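Local structure of porin (2POR) at residues A[106-118]-A[135-149]. The protein forms, as a homotrimer of beta-barrels, outer-membrane channels for passive diffusion of small hydrophilic solutes up to about 0.6 kDa. Residues are numbered along the deposited sequence; the frame is centred on the assembly and turned at random.
With CA (calcium ion), chain D; CA (calcium ion), chain B.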
loop_
_atom_site.group_PDB
_atom_site.type_symbol
_atom_site.label_atom_id
_atom_site.label_comp_id
_atom_site.label_asym_id
_atom_site.label_seq_id
_atom_site.Cartn_x
_atom_site.Cartn_y
_atom_site.Cartn_z
ATOM N N THR A 106 -27.531 3.887 4.319
ATOM C CA THR A 106 -26.742 2.657 4.420
ATOM C C THR A 106 -25.681 2.554 3.308
ATOM O O THR A 106 -25.672 3.407 2.405
ATOM C CB THR A 106 -27.695 1.382 4.405
ATOM O OG1 THR A 106 -28.189 1.214 3.066
ATOM C CG2 THR A 106 -28.858 1.480 5.447
ATOM N N GLY A 107 -24.808 1.529 3.386
ATOM C CA GLY A 107 -23.786 1.222 2.390
ATOM C C GLY A 107 -22.778 2.326 2.393
ATOM O O GLY A 107 -22.794 3.215 3.252
ATOM N N ASP A 108 -21.843 2.214 1.466
ATOM C CA ASP A 108 -20.806 3.212 1.280
ATOM C C ASP A 108 -20.105 3.588 2.597
ATOM O O ASP A 108 -20.069 4.750 3.036
ATOM C CB ASP A 108 -21.395 4.473 0.666
ATOM C CG ASP A 108 -20.362 5.409 0.063
ATOM O OD1 ASP A 108 -19.219 5.010 -0.147
ATOM O OD2 ASP A 108 -20.695 6.556 -0.265
ATOM N N GLU A 109 -19.632 2.497 3.214
ATOM C CA GLU A 109 -18.803 2.516 4.415
ATOM C C GLU A 109 -19.556 2.845 5.712
ATOM O O GLU A 109 -18.911 3.166 6.708
ATOM C CB GLU A 109 -17.655 3.517 4.273
ATOM C CG GLU A 109 -16.736 3.228 3.106
ATOM C CD GLU A 109 -15.617 4.235 3.023
ATOM O OE1 GLU A 109 -15.906 5.380 2.681
ATOM O OE2 GLU A 109 -14.483 3.865 3.329
ATOM N N ARG A 110 -20.889 2.776 5.776
ATOM C CA ARG A 110 -21.651 2.924 7.033
ATOM C C ARG A 110 -21.239 1.812 8.004
ATOM O O ARG A 110 -20.866 2.083 9.152
ATOM C CB ARG A 110 -23.170 2.846 6.761
ATOM C CG ARG A 110 -24.084 3.024 7.983
ATOM C CD ARG A 110 -23.876 4.473 8.491
ATOM N NE ARG A 110 -24.599 5.385 7.615
ATOM C CZ ARG A 110 -24.245 6.621 7.278
ATOM N NH1 ARG A 110 -23.134 7.133 7.757
ATOM N NH2 ARG A 110 -25.005 7.379 6.489
ATOM N N LEU A 111 -21.245 0.548 7.592
ATOM C CA LEU A 111 -20.837 -0.548 8.433
ATOM C C LEU A 111 -19.658 -1.343 7.910
ATOM O O LEU A 111 -19.159 -2.255 8.582
ATOM C CB LEU A 111 -22.018 -1.458 8.621
ATOM C CG LEU A 111 -23.149 -0.915 9.469
ATOM C CD1 LEU A 111 -24.315 -1.842 9.498
ATOM C CD2 LEU A 111 -22.636 -0.779 10.872
ATOM N N THR A 112 -19.169 -1.037 6.701
ATOM C CA THR A 112 -18.081 -1.802 6.100
ATOM C C THR A 112 -16.841 -1.591 6.958
ATOM O O THR A 112 -16.566 -0.447 7.334
ATOM C CB THR A 112 -17.825 -1.289 4.662
ATOM O OG1 THR A 112 -19.117 -1.125 4.079
ATOM C CG2 THR A 112 -16.916 -2.206 3.874
ATOM N N ALA A 113 -16.048 -2.613 7.243
ATOM C CA ALA A 113 -14.877 -2.473 8.086
ATOM C C ALA A 113 -13.958 -3.658 7.851
ATOM O O ALA A 113 -14.300 -4.554 7.066
ATOM C CB ALA A 113 -15.337 -2.451 9.559
ATOM N N GLU A 114 -12.820 -3.699 8.563
ATOM C CA GLU A 114 -11.877 -4.773 8.448
ATOM C C GLU A 114 -12.585 -6.082 8.658
ATOM O O GLU A 114 -13.420 -6.222 9.545
ATOM C CB GLU A 114 -10.802 -4.538 9.468
ATOM C CG GLU A 114 -9.786 -5.674 9.446
ATOM C CD GLU A 114 -8.505 -5.523 10.281
ATOM O OE1 GLU A 114 -8.408 -4.590 11.072
ATOM O OE2 GLU A 114 -7.594 -6.345 10.132
ATOM N N ASP A 115 -12.375 -7.034 7.751
ATOM C CA ASP A 115 -13.024 -8.345 7.763
ATOM C C ASP A 115 -14.532 -8.316 7.743
ATOM O O ASP A 115 -15.244 -9.245 8.176
ATOM C CB ASP A 115 -12.635 -9.162 8.989
ATOM C CG ASP A 115 -11.190 -9.545 9.102
ATOM O OD1 ASP A 115 -10.507 -9.668 8.080
ATOM O OD2 ASP A 115 -10.752 -9.748 10.227
ATOM N N ASN A 116 -15.058 -7.213 7.228
ATOM C CA ASN A 116 -16.485 -7.067 7.255
ATOM C C ASN A 116 -16.942 -6.379 5.963
ATOM O O ASN A 116 -17.240 -5.176 5.925
ATOM C CB ASN A 116 -16.901 -6.267 8.532
ATOM C CG ASN A 116 -18.398 -6.471 8.728
ATOM O OD1 ASN A 116 -18.928 -7.616 8.906
ATOM N ND2 ASN A 116 -19.099 -5.326 8.703
ATOM N N PRO A 117 -17.016 -7.129 4.842
ATOM C CA PRO A 117 -17.581 -6.621 3.603
ATOM C C PRO A 117 -19.105 -6.518 3.670
ATOM O O PRO A 117 -19.735 -7.221 4.475
ATOM C CB PRO A 117 -17.057 -7.619 2.575
ATOM C CG PRO A 117 -17.063 -8.933 3.326
ATOM C CD PRO A 117 -16.544 -8.503 4.695
ATOM N N VAL A 118 -19.747 -5.677 2.835
ATOM C CA VAL A 118 -21.208 -5.671 2.702
ATOM C C VAL A 118 -21.559 -6.218 1.285
ATOM O O VAL A 118 -20.667 -6.403 0.435
ATOM C CB VAL A 118 -21.813 -4.208 2.929
ATOM C CG1 VAL A 118 -21.428 -3.906 4.424
ATOM C CG2 VAL A 118 -21.278 -3.042 2.072
ATOM N N SER A 135 -25.783 -5.872 5.251
ATOM C CA SER A 135 -24.530 -6.219 5.887
ATOM C C SER A 135 -24.859 -7.507 6.604
ATOM O O SER A 135 -26.025 -7.915 6.635
ATOM C CB SER A 135 -24.083 -5.117 6.863
ATOM O OG SER A 135 -25.065 -4.834 7.859
ATOM N N ASP A 136 -23.911 -8.205 7.197
ATOM C CA ASP A 136 -24.229 -9.482 7.762
ATOM C C ASP A 136 -24.614 -9.455 9.257
ATOM O O ASP A 136 -24.868 -10.544 9.785
ATOM C CB ASP A 136 -23.034 -10.410 7.550
ATOM C CG ASP A 136 -21.715 -10.057 8.208
ATOM O OD1 ASP A 136 -21.601 -9.326 9.195
ATOM O OD2 ASP A 136 -20.677 -10.524 7.755
ATOM N N GLY A 137 -24.602 -8.325 9.999
ATOM C CA GLY A 137 -25.026 -8.289 11.408
ATOM C C GLY A 137 -23.978 -8.698 12.433
ATOM O O GLY A 137 -24.296 -8.691 13.620
ATOM N N LYS A 138 -22.740 -9.057 12.101
ATOM C CA LYS A 138 -21.724 -9.459 13.055
ATOM C C LYS A 138 -20.462 -8.691 12.808
ATOM O O LYS A 138 -20.030 -8.510 11.654
ATOM C CB LYS A 138 -21.339 -10.921 12.964
ATOM C CG LYS A 138 -22.521 -11.847 13.110
ATOM C CD LYS A 138 -23.039 -11.681 14.503
ATOM C CE LYS A 138 -24.218 -12.554 14.776
ATOM N NZ LYS A 138 -24.108 -12.940 16.171
ATOM N N VAL A 139 -19.837 -8.234 13.874
ATOM C CA VAL A 139 -18.632 -7.451 13.809
ATOM C C VAL A 139 -17.530 -8.260 13.180
ATOM O O VAL A 139 -17.389 -9.415 13.573
ATOM C CB VAL A 139 -18.173 -7.021 15.213
ATOM C CG1 VAL A 139 -16.892 -6.215 15.119
ATOM C CG2 VAL A 139 -19.202 -6.088 15.809
ATOM N N GLY A 140 -16.756 -7.716 12.223
ATOM C CA GLY A 140 -15.701 -8.482 11.566
ATOM C C GLY A 140 -16.269 -9.815 11.077
ATOM O O GLY A 140 -17.430 -9.911 10.592
ATOM N N GLU A 141 -15.452 -10.839 11.312
ATOM C CA GLU A 141 -15.841 -12.214 11.055
ATOM C C GLU A 141 -16.033 -12.884 12.398
ATOM O O GLU A 141 -15.806 -14.089 12.541
ATOM C CB GLU A 141 -14.749 -12.943 10.264
ATOM C CG GLU A 141 -14.877 -12.602 8.759
ATOM C CD GLU A 141 -13.706 -12.981 7.840
ATOM O OE1 GLU A 141 -12.823 -13.761 8.198
ATOM O OE2 GLU A 141 -13.656 -12.459 6.731
ATOM N N THR A 142 -16.490 -12.112 13.389
ATOM C CA THR A 142 -16.655 -12.632 14.731
ATOM C C THR A 142 -18.108 -12.977 14.957
ATOM O O THR A 142 -18.947 -12.861 14.066
ATOM C CB THR A 142 -16.192 -11.588 15.818
ATOM O OG1 THR A 142 -17.213 -10.575 15.968
ATOM C CG2 THR A 142 -14.795 -11.067 15.485
ATOM N N SER A 143 -18.451 -13.411 16.170
ATOM C CA SER A 143 -19.835 -13.607 16.514
ATOM C C SER A 143 -20.419 -12.420 17.276
ATOM O O SER A 143 -21.585 -12.498 17.684
ATOM C CB SER A 143 -19.959 -14.865 17.340
ATOM O OG SER A 143 -19.677 -16.005 16.547
ATOM N N GLU A 144 -19.707 -11.296 17.446
ATOM C CA GLU A 144 -20.279 -10.175 18.175
ATOM C C GLU A 144 -21.354 -9.469 17.358
ATOM O O GLU A 144 -21.098 -9.138 16.196
ATOM C CB GLU A 144 -19.126 -9.236 18.533
ATOM C CG GLU A 144 -19.523 -8.172 19.571
ATOM C CD GLU A 144 -18.608 -6.951 19.747
ATOM O OE1 GLU A 144 -17.405 -7.046 19.485
ATOM O OE2 GLU A 144 -19.115 -5.895 20.152
ATOM N N ASP A 145 -22.539 -9.223 17.918
ATOM C CA ASP A 145 -23.632 -8.574 17.220
ATOM C C ASP A 145 -23.336 -7.168 16.844
ATOM O O ASP A 145 -22.774 -6.418 17.644
ATOM C CB ASP A 145 -24.921 -8.506 18.024
ATOM C CG ASP A 145 -25.656 -9.839 18.205
ATOM O OD1 ASP A 145 -25.674 -10.653 17.283
ATOM O OD2 ASP A 145 -26.245 -10.059 19.266
ATOM N N ASP A 146 -23.728 -6.800 15.626
ATOM C CA ASP A 146 -23.449 -5.469 15.117
ATOM C C ASP A 146 -24.795 -4.920 14.728
ATOM O O ASP A 146 -25.810 -5.619 14.731
ATOM C CB ASP A 146 -22.485 -5.565 13.872
ATOM C CG ASP A 146 -21.709 -4.301 13.506
ATOM O OD1 ASP A 146 -21.956 -3.248 14.088
ATOM O OD2 ASP A 146 -20.833 -4.333 12.646
ATOM N N ALA A 147 -24.862 -3.611 14.457
ATOM C CA ALA A 147 -26.034 -3.031 13.796
ATOM C C ALA A 147 -26.118 -3.715 12.411
ATOM O O ALA A 147 -25.074 -4.158 11.901
ATOM C CB ALA A 147 -25.846 -1.542 13.561
ATOM N N GLN A 148 -27.267 -3.857 11.793
ATOM C CA GLN A 148 -27.305 -4.505 10.501
ATOM C C GLN A 148 -28.017 -3.594 9.548
ATOM O O GLN A 148 -29.091 -3.120 9.917
ATOM C CB GLN A 148 -28.020 -5.764 10.656
ATOM C CG GLN A 148 -28.070 -6.441 9.311
ATOM C CD GLN A 148 -28.582 -7.845 9.426
ATOM O OE1 GLN A 148 -28.219 -8.710 8.637
ATOM N NE2 GLN A 148 -29.373 -8.207 10.430
ATOM N N GLU A 149 -27.492 -3.315 8.352
ATOM C CA GLU A 149 -28.166 -2.404 7.444
ATOM C C GLU A 149 -28.764 -3.211 6.306
ATOM O O GLU A 149 -28.325 -4.355 6.092
ATOM C CB GLU A 149 -27.216 -1.390 6.863
ATOM C CG GLU A 149 -26.011 -2.016 6.150
ATOM C CD GLU A 149 -24.961 -1.051 5.660
ATOM O OE1 GLU A 149 -25.056 0.152 5.926
ATOM O OE2 GLU A 149 -24.020 -1.522 5.013
HETATM CA CA CA D . -19.298 -9.663 9.503
HETATM CA CA CA B . -22.363 7.993 -0.703
HETATM O O HOH W 1 -21.687 -0.113 4.842
HETATM O O HOH W 2 -18.945 -2.844 11.392
HETATM O O HOH W 3 -10.942 -11.516 6.201
HETATM O O HOH W 4 -12.679 -10.325 12.635
HETATM O O HOH W 5 -17.717 -10.194 7.850
HETATM O O HOH W 6 -21.321 -7.183 6.808
HETATM O O HOH W 7 -21.298 -6.085 10.622
HETATM O O HOH W 8 -21.152 9.318 -2.180
HETATM O O HOH W 9 -23.945 9.540 -1.272
HETATM O O HOH W 10 -23.566 7.726 1.386
HETATM O O HOH W 11 -21.376 9.693 0.629
#
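With CG anti to the backbone N (chi1 -164°), N116 brings OD1 onto the calcium ion beside the D136 carboxylate, whose CG sits between its own N and carbonyl carbon. N116 OD1 and G140 O each bind calcium at 2.2 Å, D136 chelates through both carboxylate oxygens, and K138 O and a water join them. N20 of a neighbouring subunit completes the shell, placing this ion at the trimer interface, and F21 of that subunit is a further polar partner of D136. N116 ND2 donates to L111 O (3.1 Å), in the plane of its own amide but bent and above the carbonyl plane, so metal and bond together hold the amide's rotation. E149, extended beyond CG, reaches G107 N with OE1 at 2.9 Å; the N-H...O angle is 167°, but the donor stands 50° above the carboxylate plane. A water donates to E149 OE2 at 2.7 Å and accepts from L111 N. Alongside, L111 CD1 lies 3.8 Å from E149 CG. An alanine at E149 is likely to leave G107 N without its acceptor and the L111 methyl beside a gap. Oxygen-rich coordination thus ties segments 106-118 and 135-149 to the adjacent subunit, while the buried E149 carboxylate, probably ionised, is satisfied by backbone and water.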